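Local coordinates for protein DNA polymerase III, beta subunit (Eubacterium rectale, PDB 3T0P) that probably tethers DNA polymerases and other proteins to DNA as a ring-shaped, head-to-tail homodimeric sliding clamp, giving processive synthesis, at residues L52-I57 and E229-V234; N16-A21 and I43-N48. All blocks are in the same frame, centred on the assembly; numbering follows the deposited sequence.

Contact 1. Residues L52-I57 and E229-V234. With EDO (1,2-ethanediol), chain X.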
loop_
_atom_site.group_PDB
_atom_site.type_symbol
_atom_site.label_atom_id
_atom_site.label_comp_id
_atom_site.label_asym_id
_atom_site.label_seq_id
_atom_site.Cartn_x
_atom_site.Cartn_y
_atom_site.Cartn_z
ATOM N N LEU B 52 16.438 21.420 -3.249
ATOM C CA LEU B 52 15.699 21.026 -4.440
ATOM C C LEU B 52 14.538 21.975 -4.686
ATOM O O LEU B 52 13.726 22.206 -3.797
ATOM C CB LEU B 52 15.200 19.592 -4.250
ATOM C CG LEU B 52 14.401 18.961 -5.360
ATOM C CD1 LEU B 52 15.309 18.557 -6.501
ATOM C CD2 LEU B 52 13.663 17.720 -4.840
ATOM N N GLY B 53 14.488 22.504 -5.902
ATOM C CA GLY B 53 13.445 23.384 -6.402
ATOM C C GLY B 53 12.720 22.749 -7.573
ATOM O O GLY B 53 13.349 22.152 -8.448
ATOM N N ILE B 54 11.387 22.808 -7.569
ATOM C CA ILE B 54 10.587 22.297 -8.675
ATOM C C ILE B 54 9.637 23.419 -9.067
ATOM O O ILE B 54 8.977 24.032 -8.224
ATOM C CB ILE B 54 9.867 20.930 -8.461
ATOM C CG1 ILE B 54 10.832 19.841 -7.958
ATOM C CG2 ILE B 54 9.194 20.466 -9.770
ATOM C CD1 ILE B 54 10.160 18.550 -7.531
ATOM N N GLU B 55 9.548 23.632 -10.369
ATOM C CA GLU B 55 8.770 24.654 -11.047
ATOM C C GLU B 55 7.995 24.021 -12.171
ATOM O O GLU B 55 8.532 23.191 -12.904
ATOM C CB GLU B 55 9.776 25.640 -11.623
ATOM C CG GLU B 55 9.329 27.064 -11.815
ATOM C CD GLU B 55 10.525 27.839 -12.323
ATOM O OE1 GLU B 55 10.892 27.650 -13.507
ATOM O OE2 GLU B 55 11.174 28.527 -11.503
ATOM N N THR B 56 6.745 24.418 -12.338
ATOM C CA THR B 56 5.919 23.866 -13.400
ATOM C C THR B 56 4.964 24.963 -13.886
ATOM O O THR B 56 4.591 25.867 -13.118
ATOM C CB THR B 56 5.246 22.547 -12.934
ATOM O OG1 THR B 56 4.912 21.743 -14.062
ATOM C CG2 THR B 56 4.037 22.765 -12.050
ATOM N N ILE B 57 4.657 24.939 -15.195
ATOM C CA ILE B 57 3.777 25.920 -15.821
ATOM C C ILE B 57 2.402 25.296 -15.967
ATOM O O ILE B 57 2.282 24.168 -16.464
ATOM C CB ILE B 57 4.327 26.460 -17.169
ATOM C CG1 ILE B 57 5.697 27.187 -16.997
ATOM C CG2 ILE B 57 3.310 27.363 -17.897
ATOM C CD1 ILE B 57 5.683 28.553 -16.233
ATOM N N GLU B 229 8.900 18.063 -20.243
ATOM C CA GLU B 229 7.505 18.474 -20.453
ATOM C C GLU B 229 7.370 19.953 -20.051
ATOM O O GLU B 229 8.060 20.766 -20.655
ATOM C CB GLU B 229 6.524 17.529 -19.723
ATOM C CG GLU B 229 6.788 16.065 -20.040
ATOM C CD GLU B 229 6.020 15.015 -19.250
ATOM O OE1 GLU B 229 5.559 15.303 -18.117
ATOM O OE2 GLU B 229 5.937 13.869 -19.753
ATOM N N ASN B 230 6.602 20.303 -19.008
ATOM C CA ASN B 230 6.466 21.713 -18.610
ATOM C C ASN B 230 7.059 21.971 -17.229
ATOM O O ASN B 230 6.675 22.938 -16.557
ATOM C CB ASN B 230 4.986 22.128 -18.648
ATOM C CG ASN B 230 4.517 22.414 -20.048
ATOM O OD1 ASN B 230 4.853 23.453 -20.647
ATOM N ND2 ASN B 230 3.797 21.453 -20.620
ATOM N N THR B 231 8.025 21.118 -16.833
ATOM C CA THR B 231 8.657 21.109 -15.522
ATOM C C THR B 231 10.151 21.360 -15.587
ATOM O O THR B 231 10.830 20.932 -16.513
ATOM C CB THR B 231 8.361 19.743 -14.872
ATOM O OG1 THR B 231 6.945 19.619 -14.786
ATOM C CG2 THR B 231 8.941 19.592 -13.472
ATOM N N THR B 232 10.646 22.069 -14.572
ATOM C CA THR B 232 12.053 22.372 -14.338
ATOM C C THR B 232 12.366 21.953 -12.915
ATOM O O THR B 232 11.681 22.346 -11.972
ATOM C CB THR B 232 12.367 23.850 -14.604
ATOM O OG1 THR B 232 11.955 24.165 -15.928
ATOM C CG2 THR B 232 13.848 24.157 -14.492
ATOM N N VAL B 233 13.369 21.123 -12.774
ATOM C CA VAL B 233 13.876 20.671 -11.499
ATOM C C VAL B 233 15.243 21.266 -11.372
ATOM O O VAL B 233 16.046 21.145 -12.309
ATOM C CB VAL B 233 13.876 19.136 -11.373
ATOM C CG1 VAL B 233 14.583 18.705 -10.103
ATOM C CG2 VAL B 233 12.454 18.580 -11.407
ATOM N N VAL B 234 15.490 21.983 -10.256
ATOM C CA VAL B 234 16.786 22.588 -9.958
ATOM C C VAL B 234 17.317 22.050 -8.623
ATOM O O VAL B 234 16.602 22.047 -7.628
ATOM C CB VAL B 234 16.718 24.124 -9.974
ATOM C CG1 VAL B 234 18.108 24.729 -9.724
ATOM C CG2 VAL B 234 16.141 24.624 -11.295
HETATM C C1 EDO X . 9.269 25.911 -17.880
HETATM O O1 EDO X . 9.359 24.487 -17.698
HETATM C C2 EDO X . 9.570 26.649 -16.576
HETATM O O2 EDO X . 8.962 25.969 -15.471
#

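Contact 2. Residues N16-A21 and I43-N48. With ACT (acetate ion), chain S.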
loop_
_atom_site.group_PDB
_atom_site.type_symbol
_atom_site.label_atom_id
_atom_site.label_comp_id
_atom_site.label_asym_id
_atom_site.label_seq_id
_atom_site.Cartn_x
_atom_site.Cartn_y
_atom_site.Cartn_z
ATOM N N ASN B 16 0.798 18.002 -8.019
ATOM C CA ASN B 16 1.360 16.669 -7.838
ATOM C C ASN B 16 2.837 16.615 -8.225
ATOM O O ASN B 16 3.564 15.785 -7.707
ATOM C CB ASN B 16 0.580 15.650 -8.647
ATOM C CG ASN B 16 -0.697 15.184 -8.000
ATOM O OD1 ASN B 16 -0.980 15.453 -6.825
ATOM N ND2 ASN B 16 -1.498 14.451 -8.754
ATOM N N ILE B 17 3.280 17.480 -9.123
ATOM C CA ILE B 17 4.680 17.526 -9.523
ATOM C C ILE B 17 5.497 18.327 -8.490
ATOM O O ILE B 17 6.468 17.803 -7.961
ATOM C CB ILE B 17 4.822 18.071 -10.972
ATOM C CG1 ILE B 17 4.318 16.997 -11.991
ATOM C CG2 ILE B 17 6.277 18.472 -11.261
ATOM C CD1 ILE B 17 4.096 17.509 -13.397
ATOM N N VAL B 18 5.095 19.563 -8.185
ATOM C CA VAL B 18 5.861 20.460 -7.308
ATOM C C VAL B 18 5.888 19.986 -5.856
ATOM O O VAL B 18 6.851 20.293 -5.157
ATOM C CB VAL B 18 5.447 21.957 -7.415
ATOM C CG1 VAL B 18 5.655 22.469 -8.836
ATOM C CG2 VAL B 18 4.012 22.199 -6.951
ATOM N N SER B 19 4.884 19.210 -5.423
ATOM C CA SER B 19 4.794 18.632 -4.075
ATOM C C SER B 19 6.001 17.758 -3.709
ATOM O O SER B 19 6.274 17.578 -2.522
ATOM C CB SER B 19 3.525 17.797 -3.936
ATOM O OG SER B 19 2.425 18.687 -3.837
ATOM N N LYS B 20 6.719 17.213 -4.707
ATOM C CA LYS B 20 7.909 16.373 -4.466
ATOM C C LYS B 20 9.086 17.170 -3.894
ATOM O O LYS B 20 10.050 16.561 -3.461
ATOM C CB LYS B 20 8.333 15.644 -5.744
ATOM C CG LYS B 20 7.644 14.289 -5.889
ATOM C CD LYS B 20 6.136 14.421 -6.092
ATOM C CE LYS B 20 5.437 13.122 -6.330
ATOM N NZ LYS B 20 3.968 13.337 -6.462
ATOM N N ALA B 21 9.000 18.524 -3.873
ATOM C CA ALA B 21 10.040 19.402 -3.330
ATOM C C ALA B 21 9.584 20.028 -2.023
ATOM O O ALA B 21 10.307 20.845 -1.445
ATOM C CB ALA B 21 10.388 20.487 -4.327
ATOM N N ILE B 43 1.285 31.055 -15.573
ATOM C CA ILE B 43 0.918 30.577 -14.241
ATOM C C ILE B 43 1.975 29.574 -13.876
ATOM O O ILE B 43 2.103 28.523 -14.508
ATOM C CB ILE B 43 -0.512 30.014 -14.112
ATOM C CG1 ILE B 43 -1.557 31.085 -14.485
ATOM C CG2 ILE B 43 -0.737 29.440 -12.686
ATOM C CD1 ILE B 43 -2.932 30.519 -14.848
ATOM N N LYS B 44 2.745 29.914 -12.863
ATOM C CA LYS B 44 3.863 29.113 -12.412
ATOM C C LYS B 44 3.605 28.596 -11.007
ATOM O O LYS B 44 3.294 29.392 -10.125
ATOM C CB LYS B 44 5.126 30.006 -12.439
ATOM C CG LYS B 44 6.407 29.371 -12.943
ATOM C CD LYS B 44 7.400 30.445 -13.474
ATOM C CE LYS B 44 8.525 30.772 -12.502
ATOM N NZ LYS B 44 9.239 32.062 -12.796
ATOM N N LEU B 45 3.724 27.272 -10.799
ATOM C CA LEU B 45 3.671 26.662 -9.476
ATOM C C LEU B 45 5.078 26.404 -9.064
ATOM O O LEU B 45 5.870 25.989 -9.901
ATOM C CB LEU B 45 2.872 25.365 -9.432
ATOM C CG LEU B 45 1.380 25.443 -9.637
ATOM C CD1 LEU B 45 0.756 24.091 -9.401
ATOM C CD2 LEU B 45 0.730 26.500 -8.750
HETATM N N MSE B 46 5.405 26.597 -7.793
HETATM C CA MSE B 46 6.782 26.420 -7.336
HETATM C C MSE B 46 6.848 25.901 -5.908
HETATM O O MSE B 46 6.083 26.341 -5.052
HETATM C CB MSE B 46 7.498 27.775 -7.429
HETATM C CG MSE B 46 9.010 27.697 -7.344
HETATM SE SE MSE B 46 9.878 29.500 -7.525
HETATM C CE MSE B 46 8.798 30.254 -8.993
ATOM N N ALA B 47 7.767 24.966 -5.665
ATOM C CA ALA B 47 8.113 24.459 -4.345
ATOM C C ALA B 47 9.633 24.415 -4.230
ATOM O O ALA B 47 10.327 24.078 -5.199
ATOM C CB ALA B 47 7.501 23.108 -4.083
ATOM N N ASN B 48 10.156 24.895 -3.100
ATOM C CA ASN B 48 11.594 24.945 -2.880
ATOM C C ASN B 48 11.938 24.606 -1.445
ATOM O O ASN B 48 11.420 25.248 -0.538
ATOM C CB ASN B 48 12.138 26.330 -3.250
ATOM C CG ASN B 48 13.633 26.408 -3.251
ATOM O OD1 ASN B 48 14.335 25.397 -3.265
ATOM N ND2 ASN B 48 14.157 27.618 -3.238
HETATM C C ACT S . 17.308 25.457 -5.214
HETATM O O ACT S . 16.946 26.343 -4.430
HETATM O OXT ACT S . 16.459 24.777 -5.704
HETATM C CH3 ACT S . 18.741 25.228 -5.611
#

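Contact 1. Residues L52-I57 and E229-V234
Strands 52-57 and 231-234 pair edge to edge as antiparallel neighbours, G53 facing V234 and T56 facing T231, and so join the N-terminal and central domains of the beta sliding clamp in one continuous sheet. Two hydrogen-bonded pairs carry the backbone. G53 and V234 exchange N-H and C=O, with G53 N to V234 O at 2.8 Å and nearly straight at hydrogen (174°), and E55 and T232 do the same, E55 N lying 3.0 Å from T232 O. Beyond them I57 N reaches N230 O, where the strand gives way to the turn. The face bearing I54, T56, T231 and V233 turns toward the helices: V233 also packs on I203 of helix 197-206, and its CG2 lies 4.0 Å from I54 CG1, the two side chains side by side and pointing the same way. V233 CG1, anti to its backbone N (chi1 172°), meets L52 CD1 at 3.7 Å. T231 divides its branches, CG2 touching I54 CG2 and OG1 hydrogen-bonding T56 OG1 at 3.0 Å, which pairs two hydroxyls on a largely apolar face. On the other face E55 and T232 are partly exposed, and a 1,2-ethanediol, probably from the crystallisation liquor, bridges them: its O2 bonds weakly to E55 OE1, and its O1 lies 3.2 Å from T232 OG1.

Contact 2. Residues N16-A21 and I43-N48
The C-terminal part of the helix that begins at residue 8, together with the 3-10 segment 19-21, lies over strand 43-48, with V18 and A47 the closest residues along the backbones, their CA atoms 5.5 Å apart. This is helix-on-sheet packing within the N-terminal domain of the DNA clamp fold. The tightened turn is held by A21 N bonding to V18 O at 3.1 Å, and it brings V18 and A21 onto the same side, both CB atoms directed at the strand. Within the same segment K20 NZ donates to N16 O at 2.8 Å. L45 and A47 answer from alternate positions, while M46 between them, a selenomethionine, leaves from the opposite face and touches F116, Y118 and I119. The N48 side chain also leaves the strand on the side away from the helix; its ND2 donates to S117 O and its OD1 accepts from M50 N. V18 bears the larger share. Its CG1, anti to the carbonyl carbon (chi1 -60°), comes down on the strand backbone 3.7 Å from L45 O, and both methyls meet L45 CB, the side chains crossing at about a right angle. I34 and T56, from the strands flanking 43-48, also touch V18. The small A47 allows close approach: its CB lies 3.9 Å from A21 CB and, tighter still, A47 CB sits 3.1 Å from V18 O.

How the contacts relate
Contacts 1 and 2 adjoin, their centres 7 Å apart, and share one sheet in which strands 43-48 and 52-58 are neighbours. Backbone bonds between T56 and L45 and between I54 and A47 couple them directly. Contact 1 carries the sheet from one domain into the next through main-chain bonds, with one face buried and the other partly exposed at E55 and T232. Contact 2 stays within the N-terminal domain, is wholly buried where its segments touch, and relies on apolar packing of a helix end over the sheet. I54 and T56 of contact 1 are touched from the helix side by A21 and V18 of contact 2, respectively.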